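Local coordinates for protein extracellular ligand-binding receptor (Desulfitobacterium hafniense, PDB 4Q6B) that binds leucine in the pocket of a periplasmic-type receptor and probably delivers amino acids to an ABC transporter, at residues L22-A27 with G80-F85; V15-A20 with S103-S108; G255-P260 with A286-D291; F120-S125 with Y290-L295. All coordinates share one frame; numbering follows the deposited sequence.

In the fold
From the N terminus, strand 10-17 opens interaction 2, whose partner S103-S108 leaves strand 101-103 of the same parallel sheet. Nested within the loop it closes lies interaction 1, which joins L22-A27, entering helix 26-39, to G80-F85, entering helix 84-97; both border the bound leucine. The chain opens interaction 4 at F120-S125, which runs off the end of strand 119-121, and a longer excursion passes through the second, mixed sheet before it closes on helix 284-301. Interaction 3 opens within that excursion, at strand 253-257, and ends on the same helix, sharing Y290 and D291. That helix joins segments that run out of strands of both sheets, while interactions 1 and 2 supply six of nine leucine-pocket residues.

Interaction 1: residues L22-A27 with G80-F85; sequences LDDLFA and GHRNSF. With LEU (leucine), chain B.
L22 and the ligand's isobutyl group hold R82 between them, at the leucine pocket of this periplasmic-binding-protein fold. L22 CD1 lies over one face of the guanidinium, offset to its rim and 3.3 Å from R82 NE. Over the opposite face comes the bound leucine, its CD2 3.6 Å from R82 NH2. The R82 chain makes this layering possible: CG is anti to the backbone N (chi1 -174°) and the chain stays extended as far as NE, so the flat group is carried out between its two aliphatic neighbours. With an alanine here, L22 and the ligand's methyl groups would probably face a gap, and the bridging water would lose its N-H donor.

S84, two residues on, grips the other end of the ligand. Its backbone N donates to the leucine O at 2.9 Å in a nearly straight bond (170°), and S84 OG donates to leucine OXT at 2.6 Å. S84 begins helix 84-97, whose N-terminal end would be expected to favour a carboxylate placed there.

A second shell reaches the arginine through one water. D24 OD2 and R82 NE are 4.5 Å apart, too far for a salt bridge. The water spans them, lying in the guanidinium plane at its edge, donating to D24 OD2 and accepting from R82 NE at 2.8 Å. D24 OD2 is also bonded to W17 NE1. The other oxygen forms an Asx turn at the start of helix 26-39, where D24 OD1 accepts from F26 N at 3.1 Å, from 62° out of the carboxylate plane.

Interaction 2: residues V15-A20 with S103-S108; sequences VAWPFA and SPASTS. With LEU (leucine), chain B.
W17 brings CZ3 and CH2 of its indole obliquely against P104 and A105, and this one side chain carries the tight part of the contact. W17 CZ3 is 3.6 Å from P104 CG, and W17 CH2 is 3.5 Å from A105 CB. The backbones stay well apart, with the CA atoms of W17 and A105 separated by 9.8 Å. What closes that distance is the reach of the indole: CG is anti to the backbone N (chi1 -161°), which projects the six-membered ring toward the opposite loop.

Beyond W17 the first segment turns away. P18 centres an inverse gamma turn, F19 lays its ring face against W17 CB, and A20 ends on the exposed side without meeting S103-S108.

The loop that receives the indole is itself shaped by S103 OG, which accepts from A105 N at 3.2 Å and from S106 N at 3.0 Å, an ST turn and ST motif combined. So folded, the loop presents its polar atoms to the bound leucine. A105 O accepts from the ligand N at 3.0 Å, as does T107 OG1, also at 3.0 Å, while T107 N donates to leucine OXT at 2.9 Å (164°). Thus apolar packing lies on one flank of A105 and amino-acid recognition on the other. N231 OD1 is a further ligand partner.

Strand 10-17 runs in the parallel sheet between strands 47-54 and 75-79, the loop leaves the end of strand 101-103, and F26 of helix 26-39 stacks on W17 and touches P104.

Interaction 3: residues G255-P260 with A286-D291; sequences GSFFNP and AAAGYD
F258 keeps CG anti to its backbone N (chi1 -177°), a setting that lays the ring over A287, whereas F257 has CG between its backbone N and carbonyl carbon (chi1 55°) and sends its ring toward A288. Two consecutive phenylalanines thus address two consecutive alanines of helix 284-301.

The closer pair is F258 with A287. The methyl A287 CB sits 3.5 Å from the centroid of the F258 ring and only 16° off its normal, a clear CH-pi contact over the face. It is offset toward the CG-CD1 side of the rim, with A287 CB 3.4 Å from F258 CD1. On the opposite face the chain folds back, so that P260 N lies 4.0 Å above the F258 plane and over its centre. The ring is therefore held flat between a helix methyl and its own backbone two residues on. A serine in its place would probably leave A287 CB without its aromatic cover and open a gap under P260.

F257 packs more loosely: its CE2 reaches A288 CB at 4.0 Å. Alanines on this side of the helix permit the close approach, seen in the 6.8 Å between the CA atoms of F258 and A287. The nearest atoms of the F257 side chain are about 7 Å from the bound leucine.

K344 NZ is hydrogen-bonded to the carbonyl O of both F257 and F258. Strand 253-257 lies in the mixed sheet between strands 227-229 and 341-347, while V271 and F270 of helix 265-278 touch F258 and A287 respectively.

Interaction 4: residues F120-S125 with Y290-L295; sequences FRNIPS and YDAVIL
N122 pushes its carboxamide against the flank of helix 284-301, with ND2 overlapping the backbone and methyl of A292. ND2 lies 3.8 Å from A292 CB and 3.9 Å from D291 CB, so its nitrogen enters between two consecutive residues of the helix. The torsion responsible is chi1 of 68°, which places CG between the backbone N and the carbonyl carbon and carries the amide straight across to the helix. Behind it, the aliphatic CB meets L295 CD1 at 4.0 Å, though L295 is modelled in two conformers and this touch is less certain.

The shortest polar approach, N122 ND2 to A292 N at 3.5 Å, joins two donors and is no hydrogen bond. The closeness is consistent with both nitrogens lying near A288 O: N122 ND2 is hydrogen-bonded to it, and A292 N comes near the same carbonyl oxygen, one helical turn along. D291 directs its carboxylate elsewhere, to H328 NE2 and the backbone N atoms of V324 and M325.

N122 follows strand 119-121, the edge strand of the parallel sheet, and its backbone is hydrogen-bonded to S103, so the amide links that sheet edge to the helix. Every touching residue here is buried. The chemistry implies that the ND2 end of the buried amide is satisfied by the A288 carbonyl, while the A292 methyl packs beside it, with a less certain touch from L295 on N122 CB.

Interaction 1: residues L22-A27 with G80-F85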
# COMPACT_ATOMS: atom_id res chain seq x y z
N LEU A 22 -12.34 8.64 4.14
CA LEU A 22 -11.58 7.64 4.90
C LEU A 22 -11.14 8.11 6.28
O LEU A 22 -10.52 9.18 6.42
CB LEU A 22 -10.32 7.26 4.12
CG LEU A 22 -10.58 6.62 2.77
CD1 LEU A 22 -9.32 6.64 1.99
CD2 LEU A 22 -11.10 5.21 2.91
N ASP A 23 -11.42 7.26 7.28
CA ASP A 23 -10.97 7.48 8.65
C ASP A 23 -9.67 6.73 8.88
O ASP A 23 -9.60 5.92 9.80
CB ASP A 23 -11.99 6.92 9.66
CG ASP A 23 -13.42 7.31 9.34
OD1 ASP A 23 -14.27 6.38 9.25
OD2 ASP A 23 -13.70 8.53 9.21
N ASP A 24 -8.66 6.99 8.07
CA ASP A 24 -7.48 6.12 8.09
C ASP A 24 -6.23 6.75 8.72
O ASP A 24 -5.11 6.20 8.57
CB ASP A 24 -7.18 5.72 6.64
CG ASP A 24 -6.86 6.92 5.77
OD1 ASP A 24 -6.94 8.10 6.25
OD2 ASP A 24 -6.51 6.68 4.59
N LEU A 25 -6.42 7.90 9.36
CA LEU A 25 -5.33 8.64 10.02
C LEU A 25 -4.21 9.07 9.07
O LEU A 25 -3.09 9.33 9.50
CB LEU A 25 -4.75 7.85 11.21
CG LEU A 25 -5.76 7.56 12.31
CD1 LEU A 25 -5.18 6.65 13.42
CD2 LEU A 25 -6.31 8.88 12.90
N PHE A 26 -4.52 9.17 7.78
CA PHE A 26 -3.49 9.53 6.83
C PHE A 26 -3.06 10.99 7.05
O PHE A 26 -1.85 11.31 7.13
CB PHE A 26 -4.00 9.33 5.41
CG PHE A 26 -3.00 9.64 4.38
CD1 PHE A 26 -1.84 8.89 4.26
CD2 PHE A 26 -3.25 10.67 3.46
CE1 PHE A 26 -0.93 9.19 3.28
CE2 PHE A 26 -2.34 11.00 2.49
CZ PHE A 26 -1.17 10.24 2.38
N ALA A 27 -4.05 11.87 7.20
CA ALA A 27 -3.77 13.29 7.45
C ALA A 27 -2.95 13.51 8.72
O ALA A 27 -2.07 14.37 8.73
CB ALA A 27 -5.09 14.13 7.49
N GLY A 80 0.59 10.95 -3.40
CA GLY A 80 -0.69 10.40 -3.81
C GLY A 80 -0.48 9.51 -5.04
O GLY A 80 0.67 9.27 -5.38
N HIS A 81 -1.56 8.98 -5.65
CA HIS A 81 -2.91 9.00 -5.08
C HIS A 81 -3.08 7.67 -4.31
O HIS A 81 -2.10 6.92 -4.14
CB HIS A 81 -3.96 9.13 -6.20
CG HIS A 81 -3.89 10.44 -6.94
ND1 HIS A 81 -5.00 11.27 -7.09
CD2 HIS A 81 -2.86 11.09 -7.55
CE1 HIS A 81 -4.65 12.35 -7.76
NE2 HIS A 81 -3.36 12.27 -8.05
N ARG A 82 -4.29 7.35 -3.85
CA ARG A 82 -4.47 6.13 -3.05
C ARG A 82 -4.76 4.96 -3.97
O ARG A 82 -4.04 3.93 -3.95
CB ARG A 82 -5.66 6.28 -2.10
CG ARG A 82 -5.82 5.10 -1.13
CD ARG A 82 -7.01 5.37 -0.18
NE ARG A 82 -7.23 4.33 0.83
CZ ARG A 82 -8.12 3.35 0.71
NH1 ARG A 82 -8.25 2.46 1.69
NH2 ARG A 82 -8.85 3.26 -0.39
N ASN A 83 -5.75 5.12 -4.83
CA ASN A 83 -6.21 3.98 -5.62
C ASN A 83 -5.35 3.85 -6.86
O ASN A 83 -5.10 4.86 -7.54
CB ASN A 83 -7.67 4.20 -6.10
CG ASN A 83 -8.63 4.37 -4.94
OD1 ASN A 83 -8.76 5.47 -4.41
ND2 ASN A 83 -9.27 3.27 -4.52
N SER A 84 -4.91 2.64 -7.19
CA SER A 84 -4.12 2.50 -8.42
C SER A 84 -4.83 2.93 -9.70
O SER A 84 -4.19 3.44 -10.63
CB SER A 84 -3.63 1.04 -8.57
OG SER A 84 -2.71 0.71 -7.55
N PHE A 85 -6.16 2.76 -9.80
CA PHE A 85 -6.82 3.18 -11.04
C PHE A 85 -6.84 4.69 -11.25
O PHE A 85 -7.13 5.16 -12.37
CB PHE A 85 -8.23 2.59 -11.15
CG PHE A 85 -9.26 3.34 -10.32
CD1 PHE A 85 -10.03 4.33 -10.91
CD2 PHE A 85 -9.46 3.04 -8.98
CE1 PHE A 85 -11.00 5.02 -10.18
CE2 PHE A 85 -10.43 3.76 -8.23
CZ PHE A 85 -11.18 4.74 -8.85
N LEU B . -3.69 -0.87 -2.73
CA LEU B . -4.93 -0.30 -3.27
C LEU B . -4.74 0.14 -4.71
O LEU B . -5.69 0.56 -5.37
CB LEU B . -5.35 0.89 -2.41
CG LEU B . -5.72 0.26 -1.06
CD1 LEU B . -5.07 0.99 0.08
CD2 LEU B . -7.22 0.11 -0.84
OXT LEU B . -3.63 0.02 -5.23
O HOH W 1 -6.35 4.42 3.49

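Interaction 2: residues V15-A20 with S103-S108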
# COMPACT_ATOMS: atom_id res chain seq x y z
N VAL A 15 -0.80 17.08 -1.84
CA VAL A 15 -1.23 15.74 -1.41
C VAL A 15 -2.62 15.54 -2.02
O VAL A 15 -3.49 16.39 -1.86
CB VAL A 15 -1.34 15.59 0.13
CG1 VAL A 15 -1.71 14.14 0.47
CG2 VAL A 15 0.01 16.06 0.84
N ALA A 16 -2.82 14.39 -2.67
CA ALA A 16 -4.11 14.03 -3.26
C ALA A 16 -4.56 12.72 -2.61
O ALA A 16 -3.83 11.70 -2.69
CB ALA A 16 -3.95 13.84 -4.77
N TRP A 17 -5.74 12.72 -1.95
CA TRP A 17 -6.19 11.57 -1.16
C TRP A 17 -7.67 11.66 -0.96
O TRP A 17 -8.21 12.75 -1.06
CB TRP A 17 -5.52 11.60 0.24
CG TRP A 17 -5.53 10.31 1.01
CD1 TRP A 17 -6.29 10.01 2.09
CD2 TRP A 17 -4.67 9.18 0.78
NE1 TRP A 17 -5.97 8.72 2.56
CE2 TRP A 17 -4.97 8.21 1.77
CE3 TRP A 17 -3.64 8.92 -0.16
CZ2 TRP A 17 -4.29 6.98 1.85
CZ3 TRP A 17 -2.97 7.70 -0.08
CH2 TRP A 17 -3.31 6.75 0.91
N PRO A 18 -8.35 10.53 -0.72
CA PRO A 18 -9.78 10.65 -0.45
C PRO A 18 -9.97 11.00 1.04
O PRO A 18 -10.48 10.18 1.82
CB PRO A 18 -10.34 9.27 -0.78
CG PRO A 18 -9.24 8.55 -1.51
CD PRO A 18 -7.97 9.13 -1.01
N PHE A 19 -9.60 12.22 1.40
CA PHE A 19 -9.53 12.63 2.81
C PHE A 19 -10.86 12.49 3.54
O PHE A 19 -10.92 11.94 4.66
CB PHE A 19 -9.04 14.08 2.95
CG PHE A 19 -7.57 14.27 2.67
CD1 PHE A 19 -6.62 13.82 3.59
CD2 PHE A 19 -7.14 14.91 1.50
CE1 PHE A 19 -5.26 13.99 3.35
CE2 PHE A 19 -5.79 15.09 1.25
CZ PHE A 19 -4.83 14.62 2.17
N ALA A 20 -11.93 12.99 2.93
CA ALA A 20 -13.20 12.99 3.64
C ALA A 20 -13.84 11.62 3.81
O ALA A 20 -14.59 11.39 4.78
CB ALA A 20 -14.20 13.98 2.94
N SER A 103 3.41 7.68 -4.31
CA SER A 103 2.21 7.07 -3.76
C SER A 103 2.47 6.23 -2.54
O SER A 103 3.28 5.33 -2.54
CB SER A 103 1.45 6.22 -4.78
OG SER A 103 0.29 5.69 -4.18
N PRO A 104 1.68 6.60 -1.45
CA PRO A 104 1.85 5.74 -0.28
C PRO A 104 0.81 4.62 -0.20
O PRO A 104 0.68 4.03 0.86
CB PRO A 104 1.70 6.71 0.88
CG PRO A 104 0.59 7.58 0.46
CD PRO A 104 0.73 7.74 -1.02
N ALA A 105 0.01 4.42 -1.23
CA ALA A 105 -0.94 3.32 -1.20
C ALA A 105 -1.17 2.47 -2.46
O ALA A 105 -1.72 1.40 -2.36
CB ALA A 105 -2.26 3.80 -0.65
N SER A 106 -0.76 2.96 -3.63
CA SER A 106 -1.13 2.27 -4.85
C SER A 106 -0.17 1.12 -5.10
O SER A 106 0.99 1.36 -5.37
CB SER A 106 -1.12 3.23 -6.05
OG SER A 106 -2.10 4.24 -5.91
N THR A 107 -0.69 -0.10 -5.08
CA THR A 107 0.15 -1.30 -5.12
C THR A 107 0.16 -2.03 -6.46
O THR A 107 0.92 -2.99 -6.61
CB THR A 107 -0.30 -2.31 -4.05
OG1 THR A 107 -1.70 -2.60 -4.25
CG2 THR A 107 -0.08 -1.75 -2.65
N SER A 108 -0.60 -1.58 -7.45
CA SER A 108 -0.57 -2.25 -8.76
C SER A 108 0.83 -2.26 -9.39
O SER A 108 1.47 -1.22 -9.54
CB SER A 108 -1.51 -1.58 -9.74
OG SER A 108 -1.38 -2.19 -11.05
N LEU B . -3.69 -0.87 -2.73
CA LEU B . -4.93 -0.30 -3.27
C LEU B . -4.74 0.14 -4.71
O LEU B . -5.69 0.56 -5.37
CB LEU B . -5.35 0.89 -2.41
CG LEU B . -5.72 0.26 -1.06
CD1 LEU B . -5.07 0.99 0.08
CD2 LEU B . -7.22 0.11 -0.84
OXT LEU B . -3.63 0.02 -5.23

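Interaction 3: residues G255-P260 with A286-D291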
# COMPACT_ATOMS: atom_id res chain seq x y z
N GLY A 255 -1.20 -9.61 4.02
CA GLY A 255 0.08 -9.15 3.56
C GLY A 255 -0.01 -7.65 3.39
O GLY A 255 -0.80 -7.15 2.63
N SER A 256 0.83 -6.94 4.12
CA SER A 256 0.71 -5.51 4.24
C SER A 256 2.07 -4.93 4.52
O SER A 256 3.05 -5.49 4.10
CB SER A 256 -0.27 -5.13 5.35
OG SER A 256 -0.59 -3.77 5.27
N PHE A 257 2.08 -3.77 5.14
CA PHE A 257 3.30 -3.08 5.51
C PHE A 257 3.10 -2.27 6.81
O PHE A 257 1.98 -2.04 7.23
CB PHE A 257 3.76 -2.17 4.37
CG PHE A 257 2.72 -1.20 3.93
CD1 PHE A 257 1.91 -1.48 2.86
CD2 PHE A 257 2.54 -0.02 4.62
CE1 PHE A 257 0.93 -0.59 2.47
CE2 PHE A 257 1.57 0.86 4.24
CZ PHE A 257 0.77 0.58 3.16
N PHE A 258 4.21 -1.91 7.43
CA PHE A 258 4.26 -1.21 8.71
C PHE A 258 4.05 -2.15 9.90
O PHE A 258 3.00 -2.72 10.07
CB PHE A 258 3.33 0.00 8.83
CG PHE A 258 3.48 0.72 10.15
CD1 PHE A 258 4.71 1.20 10.55
CD2 PHE A 258 2.40 0.89 10.99
CE1 PHE A 258 4.86 1.84 11.76
CE2 PHE A 258 2.54 1.53 12.19
CZ PHE A 258 3.77 2.01 12.58
N ASN A 259 5.09 -2.29 10.70
CA ASN A 259 5.00 -3.08 11.94
C ASN A 259 5.25 -2.14 13.11
O ASN A 259 6.39 -1.70 13.31
CB ASN A 259 6.05 -4.17 11.92
CG ASN A 259 6.02 -5.02 13.17
OD1 ASN A 259 5.28 -4.72 14.13
ND2 ASN A 259 6.79 -6.11 13.17
N PRO A 260 4.21 -1.80 13.88
CA PRO A 260 4.41 -0.86 14.99
C PRO A 260 5.16 -1.47 16.16
O PRO A 260 5.48 -0.74 17.11
CB PRO A 260 2.98 -0.50 15.41
CG PRO A 260 2.15 -1.68 14.96
CD PRO A 260 2.81 -2.27 13.76
N ALA A 286 -0.94 6.05 8.03
CA ALA A 286 -0.29 7.15 8.76
C ALA A 286 1.22 6.98 8.63
O ALA A 286 1.95 7.97 8.43
CB ALA A 286 -0.63 7.10 10.22
N ALA A 287 1.68 5.74 8.77
CA ALA A 287 3.13 5.45 8.68
C ALA A 287 3.71 5.69 7.27
O ALA A 287 4.79 6.28 7.13
CB ALA A 287 3.41 3.99 9.15
N ALA A 288 3.01 5.25 6.24
CA ALA A 288 3.42 5.49 4.85
C ALA A 288 3.41 6.98 4.50
O ALA A 288 4.33 7.49 3.84
CB ALA A 288 2.52 4.68 3.91
N GLY A 289 2.38 7.70 4.95
CA GLY A 289 2.34 9.16 4.78
C GLY A 289 3.50 9.86 5.48
O GLY A 289 4.12 10.79 4.93
N TYR A 290 3.79 9.45 6.72
CA TYR A 290 4.88 10.03 7.48
C TYR A 290 6.21 9.79 6.74
O TYR A 290 6.99 10.74 6.51
CB TYR A 290 4.86 9.44 8.92
CG TYR A 290 5.93 10.03 9.83
CD1 TYR A 290 7.23 9.52 9.84
CD2 TYR A 290 5.63 11.07 10.68
CE1 TYR A 290 8.21 10.05 10.71
CE2 TYR A 290 6.58 11.62 11.53
CZ TYR A 290 7.88 11.11 11.53
OH TYR A 290 8.82 11.66 12.39
N ASP A 291 6.47 8.55 6.35
CA ASP A 291 7.73 8.29 5.66
C ASP A 291 7.80 9.05 4.32
O ASP A 291 8.92 9.50 3.93
CB ASP A 291 7.96 6.79 5.40
CG ASP A 291 8.63 6.08 6.58
OD1 ASP A 291 8.99 6.71 7.60
OD2 ASP A 291 8.78 4.84 6.48

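Interaction 4: residues F120-S125 with Y290-L295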
# COMPACT_ATOMS: atom_id res chain seq x y z
N PHE A 120 6.80 7.31 -8.21
CA PHE A 120 7.36 6.42 -7.16
C PHE A 120 6.26 5.89 -6.27
O PHE A 120 5.19 6.44 -6.25
CB PHE A 120 8.34 7.21 -6.27
CG PHE A 120 9.55 7.75 -7.00
CD1 PHE A 120 10.73 7.04 -6.99
CD2 PHE A 120 9.49 8.94 -7.74
CE1 PHE A 120 11.86 7.51 -7.67
CE2 PHE A 120 10.61 9.44 -8.39
CZ PHE A 120 11.80 8.72 -8.35
N ARG A 121 6.53 4.82 -5.53
CA ARG A 121 5.66 4.50 -4.38
C ARG A 121 6.57 4.10 -3.27
O ARG A 121 7.66 3.63 -3.55
CB ARG A 121 4.72 3.36 -4.69
CG ARG A 121 5.39 2.17 -5.33
CD ARG A 121 4.43 0.95 -5.35
NE ARG A 121 4.77 0.15 -6.52
CZ ARG A 121 3.90 -0.21 -7.45
NH1 ARG A 121 4.32 -0.88 -8.53
NH2 ARG A 121 2.62 0.10 -7.32
N ASN A 122 6.17 4.31 -2.02
CA ASN A 122 7.07 3.97 -0.88
C ASN A 122 6.55 2.77 -0.11
O ASN A 122 6.83 2.60 1.06
CB ASN A 122 7.35 5.18 0.05
CG ASN A 122 6.11 5.61 0.81
OD1 ASN A 122 4.99 5.34 0.36
ND2 ASN A 122 6.30 6.24 1.96
N ILE A 123 5.81 1.90 -0.81
CA ILE A 123 5.25 0.70 -0.19
C ILE A 123 5.51 -0.44 -1.18
O ILE A 123 5.74 -0.19 -2.38
CB ILE A 123 3.75 0.87 0.07
CG1 ILE A 123 3.00 1.23 -1.23
CG2 ILE A 123 3.51 2.01 1.12
CD1 ILE A 123 1.60 0.89 -1.18
N PRO A 124 5.43 -1.69 -0.71
CA PRO A 124 5.62 -2.83 -1.63
C PRO A 124 4.47 -2.95 -2.60
O PRO A 124 3.31 -2.65 -2.26
CB PRO A 124 5.61 -4.07 -0.71
CG PRO A 124 5.02 -3.58 0.61
CD PRO A 124 5.27 -2.11 0.71
N SER A 125 4.76 -3.45 -3.81
CA SER A 125 3.72 -3.67 -4.81
C SER A 125 3.04 -4.99 -4.50
O SER A 125 3.53 -5.78 -3.67
CB SER A 125 4.32 -3.81 -6.20
OG SER A 125 4.95 -5.07 -6.35
N TYR A 290 3.79 9.45 6.72
CA TYR A 290 4.88 10.03 7.48
C TYR A 290 6.21 9.79 6.74
O TYR A 290 6.99 10.74 6.51
CB TYR A 290 4.86 9.44 8.92
CG TYR A 290 5.93 10.03 9.83
CD1 TYR A 290 7.23 9.52 9.84
CD2 TYR A 290 5.63 11.07 10.68
CE1 TYR A 290 8.21 10.05 10.71
CE2 TYR A 290 6.58 11.62 11.53
CZ TYR A 290 7.88 11.11 11.53
OH TYR A 290 8.82 11.66 12.39
N ASP A 291 6.47 8.55 6.35
CA ASP A 291 7.73 8.29 5.66
C ASP A 291 7.80 9.05 4.32
O ASP A 291 8.92 9.50 3.93
CB ASP A 291 7.96 6.79 5.40
CG ASP A 291 8.63 6.08 6.58
OD1 ASP A 291 8.99 6.71 7.60
OD2 ASP A 291 8.78 4.84 6.48
N ALA A 292 6.66 9.27 3.67
CA ALA A 292 6.73 9.94 2.37
C ALA A 292 7.16 11.39 2.56
O ALA A 292 7.91 11.92 1.77
CB ALA A 292 5.36 9.91 1.67
N VAL A 293 6.60 12.06 3.56
CA VAL A 293 6.95 13.45 3.85
C VAL A 293 8.41 13.52 4.27
O VAL A 293 9.15 14.39 3.78
CB VAL A 293 6.05 14.06 4.96
CG1 VAL A 293 6.62 15.42 5.47
CG2 VAL A 293 4.63 14.25 4.48
N ILE A 294 8.86 12.60 5.11
CA ILE A 294 10.23 12.69 5.60
C ILE A 294 11.21 12.45 4.44
O ILE A 294 12.25 13.15 4.32
CB ILE A 294 10.52 11.72 6.76
CG1 ILE A 294 9.65 12.01 7.99
CG2 ILE A 294 12.01 11.84 7.18
CD1 ILE A 294 9.75 13.39 8.54
N LEU A 295 10.89 11.45 3.61
CA LEU A 295 11.70 11.09 2.44
C LEU A 295 11.80 12.29 1.49
O LEU A 295 12.89 12.70 1.09
CB LEU A 295 11.06 9.91 1.68
CG LEU A 295 11.30 8.42 2.00
CD1 LEU A 295 10.07 7.52 1.76
CD2 LEU A 295 12.48 7.92 1.19